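Local coordinates for glycosyl hydrolases family 31 family protein (PDB 6DRU) that releases alpha-xylose from the non-reducing terminal glucose of xyloglucan oligosaccharides, as an alpha-xylosidase of glycoside hydrolase family 31, at the glycan on Asn261. Coordinates in Å, arbitrary orientation; residue numbers count along the deposited sequence, not the author numbering.

The glycan on Asn261. Residues 260-261, 264, 267, 301, 563-567. With NAG (2-acetamido-2-deoxy-beta-D-glucopyranose), chain B; NAG (2-acetamido-2-deoxy-beta-D-glucopyranose), chain C; BMA (beta-D-mannopyranose), chain G; MAN (alpha-D-mannopyranose), chain D; MAN (alpha-D-mannopyranose), chain E; MAN (alpha-D-mannopyranose), chain F.
An N-linked glycan, two NAG and then BMA, where it branches to mannose, leaves Asn261 in the Asn-Gln-Thr sequon; its stem and the MAN (chain D) arm lie along the protein. The first sugar, NAG (chain B), is joined through C1 to the amide nitrogen ND2 of Asn261. The asparagine CG stands between backbone N and carbonyl carbon (chi1 69°), and its OD1 accepts the backbone N of Glu264 at 2.9 Å. This donor sits 43° above the carbonyl plane, and the bond ties the linking amide to the first turn of helix 262-274.

This root is the tightly packed part: protein hides 125 of 160 Å² of the first NAG. Glu264, extended with CG anti to the backbone N (chi1 177°), runs alongside, its CB 3.7 Å from the hydroxymethyl carbon C6 of NAG (chain B). Glu260 bends at CG to bring its carboxylate to the acetamide methyl C8 of NAG (chain B), and Ala567 CB faces that sugar's 6-hydroxyl, O6.

Contacts then loosen: Leu267 CD1 lies 4.0 Å from the acetamide methyl C8 of NAG (chain C). Farther out, backbone grips. The 2-hydroxyl O2 of BMA donates to Gln565 O at 3.0 Å, in the carbonyl plane on a lone pair, and Gln565 N donates to O4 of MAN (chain D) at 2.9 Å. The Gln565 side chain, extended beyond CG, carries NE2 to Ala567 O at 3.0 Å, bracing this stretch. Phe564 turns its ring edge to O3 of MAN (chain D). Sugar-to-sugar bonds, including O3 of NAG (chain C) to O5 of BMA at 2.9 Å, help stiffen the stem.

On the loose side, MAN (chain E) and MAN (chain F) lose no surface to protein. The glycan bridges the start of helix 262-274 and loop 563-567 within the TIM-barrel domain, its site centred about 20 Å from Asp395.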
ATOM      1  N   GLU A 260      39.639 -12.440  24.849  1.00 53.49           N
ATOM      2  CA  GLU A 260      39.982 -11.926  23.530  1.00 51.60           C
ATOM      3  C   GLU A 260      40.831 -12.877  22.694  1.00 60.85           C
ATOM      4  O   GLU A 260      40.675 -12.906  21.467  1.00 66.54           O
ATOM      5  CB  GLU A 260      40.697 -10.580  23.685  1.00 54.14           C
ATOM      6  CG  GLU A 260      40.788  -9.757  22.418  1.00 59.85           C
ATOM      7  CD  GLU A 260      42.134  -9.885  21.749  1.00 73.79           C
ATOM      8  OE1 GLU A 260      42.939 -10.726  22.199  1.00 72.29           O
ATOM      9  OE2 GLU A 260      42.389  -9.148  20.773  1.00 88.27           O
ATOM     10  N   ASN A 261      41.727 -13.650  23.304  1.00 59.96           N
ATOM     11  CA  ASN A 261      42.565 -14.577  22.552  1.00 60.03           C
ATOM     12  C   ASN A 261      42.601 -15.926  23.266  1.00 66.15           C
ATOM     13  O   ASN A 261      42.052 -16.093  24.359  1.00 65.27           O
ATOM     14  CB  ASN A 261      43.979 -14.014  22.340  1.00 64.82           C
ATOM     15  CG  ASN A 261      44.791 -13.938  23.625  1.00 67.15           C
ATOM     16  OD1 ASN A 261      45.171 -14.960  24.197  1.00 71.37           O
ATOM     17  ND2 ASN A 261      45.081 -12.720  24.071  1.00 64.17           N
ATOM     18  N   GLU A 264      44.461 -16.149  26.800  1.00 61.01           N
ATOM     19  CA  GLU A 264      43.692 -15.616  27.921  1.00 55.09           C
ATOM     20  C   GLU A 264      42.682 -16.638  28.431  1.00 65.01           C
ATOM     21  O   GLU A 264      42.453 -16.744  29.642  1.00 67.07           O
ATOM     22  CB  GLU A 264      42.988 -14.323  27.510  1.00 56.02           C
ATOM     23  CG  GLU A 264      42.111 -13.727  28.598  1.00 62.81           C
ATOM     24  CD  GLU A 264      41.517 -12.390  28.205  1.00 79.64           C
ATOM     25  OE1 GLU A 264      42.006 -11.784  27.227  1.00 65.29           O
ATOM     26  OE2 GLU A 264      40.570 -11.939  28.885  1.00 76.89           O
ATOM     27  N   LEU A 267      44.680 -19.337  30.376  1.00 68.31           N
ATOM     28  CA  LEU A 267      45.085 -18.893  31.707  1.00 60.91           C
ATOM     29  C   LEU A 267      43.894 -18.794  32.647  1.00 68.59           C
ATOM     30  O   LEU A 267      44.054 -18.945  33.864  1.00 76.41           O
ATOM     31  CB  LEU A 267      45.811 -17.548  31.628  1.00 57.42           C
ATOM     32  CG  LEU A 267      47.092 -17.497  30.794  1.00 71.78           C
ATOM     33  CD1 LEU A 267      47.674 -16.089  30.786  1.00 62.46           C
ATOM     34  CD2 LEU A 267      48.111 -18.510  31.296  1.00 76.10           C
ATOM     35  N   LEU A 301      44.134 -14.885  16.555  1.00 64.07           N
ATOM     36  CA  LEU A 301      44.024 -14.847  18.003  1.00 64.88           C
ATOM     37  C   LEU A 301      43.573 -16.166  18.616  1.00 70.03           C
ATOM     38  O   LEU A 301      43.646 -16.311  19.843  1.00 67.32           O
ATOM     39  CB  LEU A 301      43.055 -13.736  18.433  1.00 59.70           C
ATOM     40  CG  LEU A 301      43.408 -12.349  17.894  1.00 53.01           C
ATOM     41  CD1 LEU A 301      42.170 -11.468  17.792  1.00 59.62           C
ATOM     42  CD2 LEU A 301      44.467 -11.700  18.770  1.00 62.29           C
ATOM     43  N   TYR A 563      39.731   0.343  37.649  1.00 72.92           N
ATOM     44  CA  TYR A 563      40.879   1.227  37.799  1.00 64.68           C
ATOM     45  C   TYR A 563      42.196   0.562  37.422  1.00 72.54           C
ATOM     46  O   TYR A 563      43.148   1.266  37.066  1.00 75.46           O
ATOM     47  CB  TYR A 563      40.980   1.729  39.244  1.00 76.40           C
ATOM     48  CG  TYR A 563      39.868   2.661  39.674  1.00 77.36           C
ATOM     49  CD1 TYR A 563      39.272   3.535  38.773  1.00 72.23           C
ATOM     50  CD2 TYR A 563      39.416   2.667  40.989  1.00 79.61           C
ATOM     51  CE1 TYR A 563      38.256   4.391  39.172  1.00 83.48           C
ATOM     52  CE2 TYR A 563      38.402   3.516  41.396  1.00 80.61           C
ATOM     53  CZ  TYR A 563      37.825   4.375  40.486  1.00 82.95           C
ATOM     54  OH  TYR A 563      36.816   5.219  40.894  1.00 72.62           O
ATOM     55  N   PHE A 564      42.273  -0.767  37.493  1.00 73.10           N
ATOM     56  CA  PHE A 564      43.481  -1.511  37.157  1.00 71.32           C
ATOM     57  C   PHE A 564      43.111  -2.646  36.215  1.00 80.69           C
ATOM     58  O   PHE A 564      42.211  -3.436  36.515  1.00 78.67           O
ATOM     59  CB  PHE A 564      44.163  -2.053  38.415  1.00 74.64           C
ATOM     60  CG  PHE A 564      44.209  -1.066  39.546  1.00 93.57           C
ATOM     61  CD1 PHE A 564      45.010   0.062  39.469  1.00 92.85           C
ATOM     62  CD2 PHE A 564      43.445  -1.261  40.684  1.00 87.18           C
ATOM     63  CE1 PHE A 564      45.049   0.975  40.506  1.00 71.50           C
ATOM     64  CE2 PHE A 564      43.481  -0.352  41.725  1.00 83.33           C
ATOM     65  CZ  PHE A 564      44.285   0.766  41.636  1.00 74.93           C
ATOM     66  N   GLN A 565      43.816  -2.730  35.088  1.00 84.44           N
ATOM     67  CA  GLN A 565      43.493  -3.669  34.023  1.00 70.53           C
ATOM     68  C   GLN A 565      44.727  -4.469  33.636  1.00 71.21           C
ATOM     69  O   GLN A 565      45.822  -3.914  33.506  1.00 76.37           O
ATOM     70  CB  GLN A 565      42.947  -2.928  32.802  1.00 63.61           C
ATOM     71  CG  GLN A 565      42.077  -3.764  31.890  1.00 69.82           C
ATOM     72  CD  GLN A 565      41.493  -2.944  30.760  1.00 69.32           C
ATOM     73  OE1 GLN A 565      41.071  -1.805  30.960  1.00 74.38           O
ATOM     74  NE2 GLN A 565      41.465  -3.519  29.564  1.00 88.78           N
ATOM     75  N   ASP A 566      44.542  -5.779  33.446  1.00 65.78           N
ATOM     76  CA  ASP A 566      45.623  -6.679  33.061  1.00 72.24           C
ATOM     77  C   ASP A 566      45.197  -7.608  31.927  1.00 77.50           C
ATOM     78  O   ASP A 566      45.738  -8.708  31.778  1.00 67.21           O
ATOM     79  CB  ASP A 566      46.110  -7.492  34.260  1.00 69.09           C
ATOM     80  CG  ASP A 566      44.990  -8.266  34.937  1.00 93.60           C
ATOM     81  OD1 ASP A 566      43.815  -8.085  34.554  1.00 98.64           O
ATOM     82  OD2 ASP A 566      45.289  -9.061  35.855  1.00110.55           O
ATOM     83  N   ALA A 567      44.233  -7.181  31.119  1.00 71.56           N
ATOM     84  CA  ALA A 567      43.755  -7.981  29.999  1.00 65.71           C
ATOM     85  C   ALA A 567      43.145  -7.043  28.963  1.00 72.91           C
ATOM     86  O   ALA A 567      43.279  -5.818  29.053  1.00 69.23           O
ATOM     87  CB  ALA A 567      42.757  -9.043  30.472  1.00 57.32           C
TER
HETATM   88  C1  NAG B   1      46.265 -12.592  24.939  1.00 73.01           C
HETATM   89  C2  NAG B   1      47.090 -11.356  24.644  1.00 70.12           C
HETATM   90  C3  NAG B   1      48.097 -11.076  25.697  1.00 70.11           C
HETATM   91  C4  NAG B   1      47.442 -11.080  27.059  1.00 70.68           C
HETATM   92  C5  NAG B   1      46.695 -12.380  27.257  1.00 65.64           C
HETATM   93  C6  NAG B   1      45.990 -12.372  28.595  1.00 69.08           C
HETATM   94  C7  NAG B   1      47.228 -10.816  22.262  1.00 68.97           C
HETATM   95  C8  NAG B   1      46.021  -9.928  22.432  1.00 60.73           C
HETATM   96  N2  NAG B   1      47.733 -11.512  23.386  1.00 72.51           N
HETATM   97  O3  NAG B   1      48.724  -9.843  25.436  1.00 71.06           O
HETATM   98  O4  NAG B   1      48.430 -10.935  28.049  1.00 69.09           O
HETATM   99  O5  NAG B   1      45.735 -12.513  26.239  1.00 72.57           O
HETATM  100  O6  NAG B   1      45.176 -11.224  28.682  1.00 78.42           O
HETATM  101  O7  NAG B   1      47.754 -10.928  21.173  1.00 82.98           O
HETATM  102  C1  NAG C   2      48.395  -9.714  28.777  1.00 66.05           C
HETATM  103  C2  NAG C   2      49.497  -9.685  29.814  1.00 73.92           C
HETATM  104  C3  NAG C   2      49.317  -8.620  30.836  1.00 73.70           C
HETATM  105  C4  NAG C   2      48.892  -7.303  30.219  1.00 80.58           C
HETATM  106  C5  NAG C   2      47.731  -7.523  29.274  1.00 72.55           C
HETATM  107  C6  NAG C   2      47.310  -6.221  28.626  1.00 73.38           C
HETATM  108  C7  NAG C   2      50.479 -11.931  30.026  1.00 60.42           C
HETATM  109  C8  NAG C   2      50.520 -13.285  30.699  1.00 49.65           C
HETATM  110  N2  NAG C   2      49.541 -10.955  30.450  1.00 58.52           N
HETATM  111  O3  NAG C   2      50.519  -8.482  31.560  1.00 74.63           O
HETATM  112  O4  NAG C   2      48.508  -6.412  31.239  1.00 75.71           O
HETATM  113  O5  NAG C   2      48.144  -8.425  28.283  1.00 67.87           O
HETATM  114  O6  NAG C   2      48.252  -5.868  27.639  1.00 84.22           O
HETATM  115  O7  NAG C   2      51.246 -11.676  29.119  1.00 76.76           O
HETATM  116  C1  BMA G   3      49.573  -5.462  31.279  1.00 74.24           C
HETATM  117  C2  BMA G   3      48.763  -4.480  32.133  1.00 74.57           C
HETATM  118  C3  BMA G   3      49.548  -3.178  32.278  1.00 74.81           C
HETATM  119  C4  BMA G   3      50.987  -3.446  32.747  1.00 74.66           C
HETATM  120  C5  BMA G   3      51.665  -4.471  31.825  1.00 80.23           C
HETATM  121  C6  BMA G   3      53.059  -4.857  32.286  1.00 82.07           C
HETATM  122  O2  BMA G   3      48.588  -5.003  33.441  1.00 66.48           O
HETATM  123  O3  BMA G   3      48.901  -2.271  33.164  1.00 75.41           O
HETATM  124  O4  BMA G   3      51.729  -2.238  32.735  1.00 77.27           O
HETATM  125  O5  BMA G   3      50.866  -5.661  31.803  1.00 83.78           O
HETATM  126  O6  BMA G   3      52.937  -5.775  33.366  1.00 91.65           O
HETATM  127  C1  MAN D   4      48.597  -0.890  32.943  1.00 85.52           C
HETATM  128  C2  MAN D   4      48.520  -0.264  34.318  1.00 92.24           C
HETATM  129  C3  MAN D   4      47.104  -0.383  34.836  1.00 90.40           C
HETATM  130  C4  MAN D   4      46.142   0.175  33.812  1.00 88.97           C
HETATM  131  C5  MAN D   4      46.406  -0.453  32.459  1.00 86.49           C
HETATM  132  C6  MAN D   4      45.463   0.143  31.436  1.00 91.79           C
HETATM  133  O2  MAN D   4      48.884   1.095  34.243  1.00110.32           O
HETATM  134  O3  MAN D   4      46.977   0.333  36.042  1.00 87.60           O
HETATM  135  O4  MAN D   4      44.822  -0.108  34.212  1.00 81.34           O
HETATM  136  O5  MAN D   4      47.734  -0.204  32.068  1.00 96.05           O
HETATM  137  O6  MAN D   4      45.603  -0.531  30.205  1.00 83.32           O
HETATM  138  C1  MAN E   5      49.544   2.186  34.908  1.00125.84           C
HETATM  139  C2  MAN E   5      50.229   2.834  33.730  1.00117.95           C
HETATM  140  C3  MAN E   5      51.241   3.829  34.251  1.00123.64           C
HETATM  141  C4  MAN E   5      52.154   3.178  35.275  1.00137.35           C
HETATM  142  C5  MAN E   5      51.407   2.308  36.276  1.00131.31           C
HETATM  143  C6  MAN E   5      50.711   3.144  37.337  1.00101.82           C
HETATM  144  O2  MAN E   5      49.282   3.501  32.931  1.00 95.15           O
HETATM  145  O3  MAN E   5      50.570   4.934  34.814  1.00118.51           O
HETATM  146  O4  MAN E   5      53.099   2.383  34.595  1.00118.17           O
HETATM  147  O5  MAN E   5      50.492   1.442  35.634  1.00131.28           O
HETATM  148  O6  MAN E   5      51.332   2.931  38.584  1.00 81.42           O
HETATM  149  C1  MAN F   6      54.113  -6.106  34.114  1.00104.31           C
HETATM  150  C2  MAN F   6      53.958  -7.604  34.248  1.00112.53           C
HETATM  151  C3  MAN F   6      53.173  -7.931  35.504  1.00125.06           C
HETATM  152  C4  MAN F   6      53.727  -7.185  36.701  1.00118.72           C
HETATM  153  C5  MAN F   6      53.892  -5.722  36.352  1.00113.23           C
HETATM  154  C6  MAN F   6      54.464  -4.975  37.539  1.00104.91           C
HETATM  155  O2  MAN F   6      55.232  -8.203  34.305  1.00 99.69           O
HETATM  156  O3  MAN F   6      53.236  -9.317  35.746  1.00136.98           O
HETATM  157  O4  MAN F   6      52.846  -7.311  37.794  1.00112.15           O
HETATM  158  O5  MAN F   6      54.766  -5.603  35.254  1.00116.15           O
HETATM  159  O6  MAN F   6      53.827  -5.398  38.724  1.00104.28           O